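Local coordinates for putative transcriptional regulator TRANSCRIPTION REGULATOR protein (Rhizobium meliloti, PDB 5NLA) that acts as an AraC-like transcriptional activator that binds c-di-GMP to regulate extracellular polysaccharide production and probably recognises specific DNA sequences, at residues A[56-59]-A[60-63]; A[180-183]-A[184-188]; A[295-298]-A[299-303]. All coordinates share one frame; numbering follows the deposited sequence.

Contact 1: residues A[56-59]-A[60-63]; sequences PQEQ and FRSW
Among the polar contacts, W63 N gives its hydrogen to Q59 O at 2.8 Å, nearly straight (173° at the hydrogen). This i to i+4 bond closes the first turn of helix 59-67, where the loop after strand 49-52 winds into a helix. The loop itself is held by the Q59 side chain: its first torsion sets CG beside the backbone N (chi1 -55°), and the chain then runs extended until NE2 reaches P56 O at 3.1 Å. P56 O lies close to the plane of the Q59 amide, but the nitrogen sits above the carbonyl plane. OE1 of that amide accepts from the backbone N of F85.

Contacts without a hydrogen bond join E58 and R61. The two side chains run alongside each other, and E58 CB lies over one face of the guanidinium, 3.5 Å from R61 NH2. The carboxylate stays apart, E58 OE2 being 5.1 Å from R61 NH2, while R61 NH1 forms a salt bridge with E81. The chemistry implies an amide that uses both its ends, NE2 on P56 O and OE1 on F85 N, beside an arginine that meets E58 through carbon, any charge attraction between them being likely long-range.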
loop_
_atom_site.group_PDB
_atom_site.type_symbol
_atom_site.label_atom_id
_atom_site.label_comp_id
_atom_site.label_asym_id
_atom_site.label_seq_id
_atom_site.Cartn_x
_atom_site.Cartn_y
_atom_site.Cartn_z
ATOM N N PRO A 56 16.588 -20.376 5.819
ATOM C CA PRO A 56 16.713 -21.212 4.602
ATOM C C PRO A 56 18.054 -21.062 3.852
ATOM O O PRO A 56 18.978 -20.450 4.382
ATOM C CB PRO A 56 15.550 -20.714 3.723
ATOM C CG PRO A 56 14.513 -20.236 4.680
ATOM C CD PRO A 56 15.275 -19.699 5.876
ATOM N N GLN A 57 18.156 -21.630 2.643
ATOM C CA GLN A 57 19.251 -21.308 1.695
ATOM C C GLN A 57 18.844 -20.819 0.277
ATOM O O GLN A 57 19.562 -19.975 -0.302
ATOM C CB GLN A 57 20.202 -22.480 1.552
ATOM C CG GLN A 57 21.468 -22.138 0.763
ATOM C CD GLN A 57 22.063 -20.782 1.132
ATOM O OE1 GLN A 57 22.145 -19.879 0.302
ATOM N NE2 GLN A 57 22.444 -20.632 2.386
ATOM N N GLU A 58 17.744 -21.352 -0.289
ATOM C CA GLU A 58 17.120 -20.777 -1.510
ATOM C C GLU A 58 15.982 -19.827 -1.123
ATOM O O GLU A 58 14.801 -20.151 -1.146
ATOM C CB GLU A 58 16.732 -21.841 -2.529
ATOM C CG GLU A 58 17.821 -22.063 -3.586
ATOM C CD GLU A 58 19.211 -22.401 -3.019
ATOM O OE1 GLU A 58 19.953 -21.472 -2.624
ATOM O OE2 GLU A 58 19.596 -23.597 -2.999
ATOM N N GLN A 59 16.424 -18.611 -0.819
ATOM C CA GLN A 59 15.727 -17.625 -0.015
ATOM C C GLN A 59 14.895 -16.666 -0.874
ATOM O O GLN A 59 13.887 -16.103 -0.409
ATOM C CB GLN A 59 16.797 -16.840 0.766
ATOM C CG GLN A 59 17.712 -17.745 1.595
ATOM C CD GLN A 59 18.969 -17.087 2.147
ATOM O OE1 GLN A 59 19.439 -16.076 1.659
ATOM N NE2 GLN A 59 19.524 -17.693 3.162
ATOM N N PHE A 60 15.344 -16.452 -2.113
ATOM C CA PHE A 60 14.643 -15.598 -3.047
ATOM C C PHE A 60 13.286 -16.173 -3.357
ATOM O O PHE A 60 12.282 -15.471 -3.294
ATOM C CB PHE A 60 15.412 -15.445 -4.349
ATOM C CG PHE A 60 14.642 -14.707 -5.382
ATOM C CD1 PHE A 60 14.374 -13.364 -5.211
ATOM C CD2 PHE A 60 14.105 -15.363 -6.482
ATOM C CE1 PHE A 60 13.638 -12.670 -6.142
ATOM C CE2 PHE A 60 13.363 -14.671 -7.416
ATOM C CZ PHE A 60 13.135 -13.327 -7.239
ATOM N N ARG A 61 13.264 -17.456 -3.704
ATOM C CA ARG A 61 12.010 -18.162 -3.953
ATOM C C ARG A 61 11.020 -17.981 -2.780
ATOM O O ARG A 61 9.853 -17.685 -3.017
ATOM C CB ARG A 61 12.258 -19.644 -4.290
ATOM C CG ARG A 61 12.946 -19.852 -5.643
ATOM C CD ARG A 61 12.710 -21.236 -6.240
ATOM N NE ARG A 61 13.214 -22.312 -5.383
ATOM C CZ ARG A 61 14.435 -22.863 -5.435
ATOM N NH1 ARG A 61 15.363 -22.467 -6.314
ATOM N NH2 ARG A 61 14.746 -23.841 -4.583
ATOM N N SER A 62 11.483 -18.109 -1.534
ATOM C CA SER A 62 10.628 -17.836 -0.367
ATOM C C SER A 62 10.170 -16.383 -0.341
ATOM O O SER A 62 8.982 -16.090 -0.243
ATOM C CB SER A 62 11.342 -18.162 0.940
ATOM O OG SER A 62 10.600 -17.665 2.038
ATOM N N TRP A 63 11.121 -15.472 -0.433
ATOM C CA TRP A 63 10.802 -14.054 -0.489
ATOM C C TRP A 63 9.736 -13.710 -1.541
ATOM O O TRP A 63 8.833 -12.903 -1.286
ATOM C CB TRP A 63 12.071 -13.251 -0.756
ATOM C CG TRP A 63 11.825 -11.811 -0.869
ATOM C CD1 TRP A 63 11.742 -11.089 -2.013
ATOM C CD2 TRP A 63 11.589 -10.912 0.195
ATOM N NE1 TRP A 63 11.484 -9.779 -1.724
ATOM C CE2 TRP A 63 11.384 -9.649 -0.369
ATOM C CE3 TRP A 63 11.544 -11.050 1.582
ATOM C CZ2 TRP A 63 11.130 -8.527 0.394
ATOM C CZ3 TRP A 63 11.303 -9.921 2.357
ATOM C CH2 TRP A 63 11.095 -8.680 1.758
#

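Contact 2: residues A[180-183]-A[184-188]; sequences DDAG and KLEGA
D181 O and L185 N meet in the opening turn of the short alpha-helix 182-187, with D181 at the N-cap position. Their hydrogen bond, 3.3 Å long, lies in the carbonyl plane of D181. One residue on, E186 N donates to A182 O at 3.0 Å from well above that carbonyl's plane (37° out of it), and the bond from G187 N to G183 O is weak. The helix is a brief one, and A188 is the first residue past it to leave helical backbone angles.

The side chains of the second half gather around the same carbonyls. L185 lays its branched end against D181 O, with CD1 3.3 Å from the oxygen. E186 meets the following carbonyl through its methylene, CG passing 3.2 Å from A182 O. The first torsion of E186 places CG beside its own backbone N (chi1 -74°), which brings the methylene near the carbonyl that this N-H already engages, and the chain runs extended alongside that carbonyl to OE2. D181 joins the turn through its backbone O, its side chain making no capping bond.

Further out, neighbouring parts of the fold fix these side chains. L185, the buried member of the group, packs on L178 of helix 175-178 and on V235, while A182 touches Y175 of the same preceding helix. The carboxylate of E186 forms a salt bridge through OE2 to R257 of helix 251-261, tying this turn to the helical part of the chain. At the C-terminal end, R239 NH2 donates to G187 O, and A188 O is hydrogen-bonded to S191 OG.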
loop_
_atom_site.group_PDB
_atom_site.type_symbol
_atom_site.label_atom_id
_atom_site.label_comp_id
_atom_site.label_asym_id
_atom_site.label_seq_id
_atom_site.Cartn_x
_atom_site.Cartn_y
_atom_site.Cartn_z
ATOM N N ASP A 180 -11.011 10.963 1.269
ATOM C CA ASP A 180 -11.410 12.374 1.200
ATOM C C ASP A 180 -10.545 13.203 0.248
ATOM O O ASP A 180 -11.078 14.030 -0.490
ATOM C CB ASP A 180 -11.421 13.025 2.595
ATOM C CG ASP A 180 -12.655 12.654 3.423
ATOM O OD1 ASP A 180 -13.581 11.988 2.903
ATOM O OD2 ASP A 180 -12.697 13.054 4.610
ATOM N N ASP A 181 -9.230 12.977 0.246
ATOM C CA ASP A 181 -8.329 13.708 -0.660
ATOM C C ASP A 181 -7.901 12.854 -1.871
ATOM O O ASP A 181 -6.799 13.006 -2.388
ATOM C CB ASP A 181 -7.124 14.263 0.122
ATOM C CG ASP A 181 -7.505 15.431 1.051
ATOM O OD1 ASP A 181 -7.859 15.185 2.231
ATOM O OD2 ASP A 181 -7.419 16.600 0.611
ATOM N N ALA A 182 -8.803 12.001 -2.359
ATOM C CA ALA A 182 -8.491 11.058 -3.447
ATOM C C ALA A 182 -8.254 11.701 -4.814
ATOM O O ALA A 182 -7.629 11.085 -5.670
ATOM C CB ALA A 182 -9.585 10.008 -3.566
ATOM N N GLY A 183 -8.758 12.914 -5.028
ATOM C CA GLY A 183 -8.599 13.599 -6.309
ATOM C C GLY A 183 -7.152 13.964 -6.562
ATOM O O GLY A 183 -6.586 13.622 -7.608
ATOM N N LYS A 184 -6.556 14.651 -5.590
ATOM C CA LYS A 184 -5.134 14.983 -5.628
ATOM C C LYS A 184 -4.246 13.739 -5.594
ATOM O O LYS A 184 -3.224 13.693 -6.274
ATOM C CB LYS A 184 -4.767 15.938 -4.483
ATOM C CG LYS A 184 -5.323 17.346 -4.669
ATOM C CD LYS A 184 -4.404 18.412 -4.082
ATOM C CE LYS A 184 -4.722 19.803 -4.621
ATOM N NZ LYS A 184 -3.727 20.827 -4.180
ATOM N N LEU A 185 -4.641 12.737 -4.817
ATOM C CA LEU A 185 -3.862 11.502 -4.685
ATOM C C LEU A 185 -3.780 10.665 -5.975
ATOM O O LEU A 185 -2.777 10.004 -6.211
ATOM C CB LEU A 185 -4.404 10.642 -3.534
ATOM C CG LEU A 185 -3.890 10.903 -2.110
ATOM C CD1 LEU A 185 -3.615 12.372 -1.824
ATOM C CD2 LEU A 185 -4.851 10.334 -1.079
ATOM N N GLU A 186 -4.837 10.683 -6.787
ATOM C CA GLU A 186 -4.834 10.002 -8.090
ATOM C C GLU A 186 -3.899 10.686 -9.087
ATOM O O GLU A 186 -3.172 10.015 -9.808
ATOM C CB GLU A 186 -6.251 9.923 -8.663
ATOM C CG GLU A 186 -7.115 8.887 -7.956
ATOM C CD GLU A 186 -8.603 9.003 -8.258
ATOM O OE1 GLU A 186 -8.989 9.728 -9.201
ATOM O OE2 GLU A 186 -9.393 8.338 -7.550
ATOM N N GLY A 187 -3.916 12.016 -9.112
ATOM C CA GLY A 187 -3.048 12.791 -9.989
ATOM C C GLY A 187 -1.575 12.777 -9.612
ATOM O O GLY A 187 -0.712 13.031 -10.467
ATOM N N ALA A 188 -1.278 12.488 -8.342
ATOM C CA ALA A 188 0.104 12.456 -7.845
ATOM C C ALA A 188 0.661 11.042 -7.689
ATOM O O ALA A 188 1.587 10.843 -6.930
ATOM C CB ALA A 188 0.185 13.195 -6.512
#

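Contact 3: residues A[295-298]-A[299-303]; sequences LNYI and RRRRL
Side chains one helical turn apart pair along helix 294-306, within the helix-turn-helix family region, in a local i to i+4 contact. I298 and R302 run side by side: I298 CG2 lies over one face of the R302 guanidinium, 3.6 Å from NH1 and offset toward the rim of the group. The R302 chain is extended from CG to NE, which lays the flat end alongside the isoleucine methyl. Its NE donates to L263 O, so the guanidinium is held by a bond as well as by packing, while I298 itself is buried against I273 of helix 270-275. With an alanine in place of R302, the I298 methyl would probably lose this cover and L263 O its donor.

Y297 and R301 form the second pair. R301 CG sits over one face of the tyrosine ring in a CH-pi contact, 4.1 Å from the centroid and 26° off the ring normal. Bends at chi2 and chi3 lead the R301 chain on from the ring, and its NH1 makes a salt bridge with E176; the ring and guanidinium planes are 51° apart, so the two do not stack. The Y297 ring also meets F288 edge-to-face.

Beneath the side chains, the backbone bonds are regular: R299 N to L295 O is 3.0 Å and R302 N to I298 O is 2.8 Å. The pairing itself is general to alpha-helices; this one, with its buried isoleucine and run of arginines, belongs to the AraC-type helix-turn-helix region, which probably binds DNA.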
loop_
_atom_site.group_PDB
_atom_site.type_symbol
_atom_site.label_atom_id
_atom_site.label_comp_id
_atom_site.label_asym_id
_atom_site.label_seq_id
_atom_site.Cartn_x
_atom_site.Cartn_y
_atom_site.Cartn_z
ATOM N N LEU A 295 -21.942 -6.058 1.401
ATOM C CA LEU A 295 -22.999 -5.526 2.252
ATOM C C LEU A 295 -22.434 -5.258 3.637
ATOM O O LEU A 295 -22.636 -4.182 4.183
ATOM C CB LEU A 295 -24.202 -6.476 2.328
ATOM C CG LEU A 295 -25.043 -6.657 1.057
ATOM C CD1 LEU A 295 -26.132 -7.693 1.291
ATOM C CD2 LEU A 295 -25.655 -5.343 0.591
ATOM N N ASN A 296 -21.705 -6.222 4.187
ATOM C CA ASN A 296 -21.061 -6.046 5.486
ATOM C C ASN A 296 -20.182 -4.790 5.505
ATOM O O ASN A 296 -20.175 -4.035 6.475
ATOM C CB ASN A 296 -20.224 -7.281 5.819
ATOM C CG ASN A 296 -19.703 -7.271 7.244
ATOM O OD1 ASN A 296 -18.482 -7.219 7.477
ATOM N ND2 ASN A 296 -20.625 -7.320 8.213
ATOM N N TYR A 297 -19.460 -4.575 4.411
ATOM C CA TYR A 297 -18.568 -3.433 4.257
ATOM C C TYR A 297 -19.306 -2.095 4.189
ATOM O O TYR A 297 -18.879 -1.123 4.811
ATOM C CB TYR A 297 -17.727 -3.615 2.995
ATOM C CG TYR A 297 -16.711 -2.522 2.762
ATOM C CD1 TYR A 297 -15.474 -2.535 3.417
ATOM C CD2 TYR A 297 -16.977 -1.477 1.873
ATOM C CE1 TYR A 297 -14.535 -1.534 3.195
ATOM C CE2 TYR A 297 -16.046 -0.471 1.647
ATOM C CZ TYR A 297 -14.830 -0.504 2.309
ATOM O OH TYR A 297 -13.921 0.498 2.083
ATOM N N ILE A 298 -20.384 -2.041 3.407
ATOM C CA ILE A 298 -21.180 -0.814 3.270
ATOM C C ILE A 298 -21.833 -0.436 4.610
ATOM O O ILE A 298 -21.884 0.745 4.966
ATOM C CB ILE A 298 -22.239 -0.933 2.136
ATOM C CG1 ILE A 298 -21.540 -0.952 0.768
ATOM C CG2 ILE A 298 -23.251 0.217 2.182
ATOM C CD1 ILE A 298 -22.411 -1.422 -0.380
ATOM N N ARG A 299 -22.321 -1.439 5.340
ATOM C CA ARG A 299 -22.884 -1.232 6.677
ATOM C C ARG A 299 -21.835 -0.684 7.648
ATOM O O ARG A 299 -22.104 0.285 8.350
ATOM C CB ARG A 299 -23.537 -2.521 7.218
ATOM C CG ARG A 299 -25.023 -2.674 6.884
ATOM C CD ARG A 299 -25.357 -2.547 5.395
ATOM N NE ARG A 299 -26.810 -2.482 5.159
ATOM C CZ ARG A 299 -27.605 -3.500 4.799
ATOM N NH1 ARG A 299 -27.132 -4.736 4.605
ATOM N NH2 ARG A 299 -28.911 -3.278 4.622
ATOM N N ARG A 300 -20.641 -1.276 7.662
ATOM C CA ARG A 300 -19.536 -0.759 8.484
ATOM C C ARG A 300 -19.146 0.666 8.096
ATOM O O ARG A 300 -18.870 1.487 8.964
ATOM C CB ARG A 300 -18.299 -1.661 8.401
ATOM C CG ARG A 300 -17.135 -1.189 9.271
ATOM C CD ARG A 300 -16.273 -2.343 9.768
ATOM N NE ARG A 300 -15.212 -1.892 10.678
ATOM C CZ ARG A 300 -15.313 -1.738 12.005
ATOM N NH1 ARG A 300 -16.445 -1.993 12.670
ATOM N NH2 ARG A 300 -14.249 -1.323 12.688
ATOM N N ARG A 301 -19.120 0.942 6.794
ATOM C CA ARG A 301 -18.820 2.284 6.287
ATOM C C ARG A 301 -19.884 3.288 6.721
ATOM O O ARG A 301 -19.562 4.330 7.308
ATOM C CB ARG A 301 -18.692 2.278 4.757
ATOM C CG ARG A 301 -17.301 1.909 4.240
ATOM C CD ARG A 301 -16.316 3.061 4.377
ATOM N NE ARG A 301 -15.543 2.993 5.624
ATOM C CZ ARG A 301 -15.246 4.026 6.429
ATOM N NH1 ARG A 301 -15.646 5.277 6.168
ATOM N NH2 ARG A 301 -14.507 3.809 7.517
ATOM N N ARG A 302 -21.143 2.963 6.433
ATOM C CA ARG A 302 -22.287 3.774 6.870
ATOM C C ARG A 302 -22.331 3.959 8.388
ATOM O O ARG A 302 -22.748 5.021 8.875
ATOM C CB ARG A 302 -23.615 3.169 6.376
ATOM C CG ARG A 302 -23.956 3.537 4.940
ATOM C CD ARG A 302 -25.013 2.624 4.346
ATOM N NE ARG A 302 -25.465 3.078 3.027
ATOM C CZ ARG A 302 -26.257 2.385 2.201
ATOM N NH1 ARG A 302 -26.709 1.172 2.528
ATOM N NH2 ARG A 302 -26.597 2.911 1.024
ATOM N N LEU A 303 -21.907 2.930 9.124
ATOM C CA LEU A 303 -21.845 3.000 10.581
ATOM C C LEU A 303 -20.847 4.069 11.002
ATOM O O LEU A 303 -21.164 4.900 11.854
ATOM C CB LEU A 303 -21.492 1.640 11.205
ATOM C CG LEU A 303 -21.712 1.491 12.723
ATOM C CD1 LEU A 303 -22.259 0.108 13.074
ATOM C CD2 LEU A 303 -20.446 1.794 13.530
#

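From the N terminus, contact 1 comes first, where the loop after strand 49-52 turns into helix 59-67. The chain then runs through most of the strands of both sheets before reaching contact 2 in helix 182-187, which lies on the opposite side of the chain's centre, with centres 37 Å apart. After helices 196-211, 220-234 and 251-261 it arrives at contact 3 on helix 294-306. Each contact closes only a local helical turn, and the three follow in series, neither enclosing nor crossing one another. Contacts 2 and 3 come within about 8 Å between nearest atoms without touching; through partners beyond their own segments, E186 of contact 2 reaches helix 251-261 and R301 of contact 3 reaches helix 175-178.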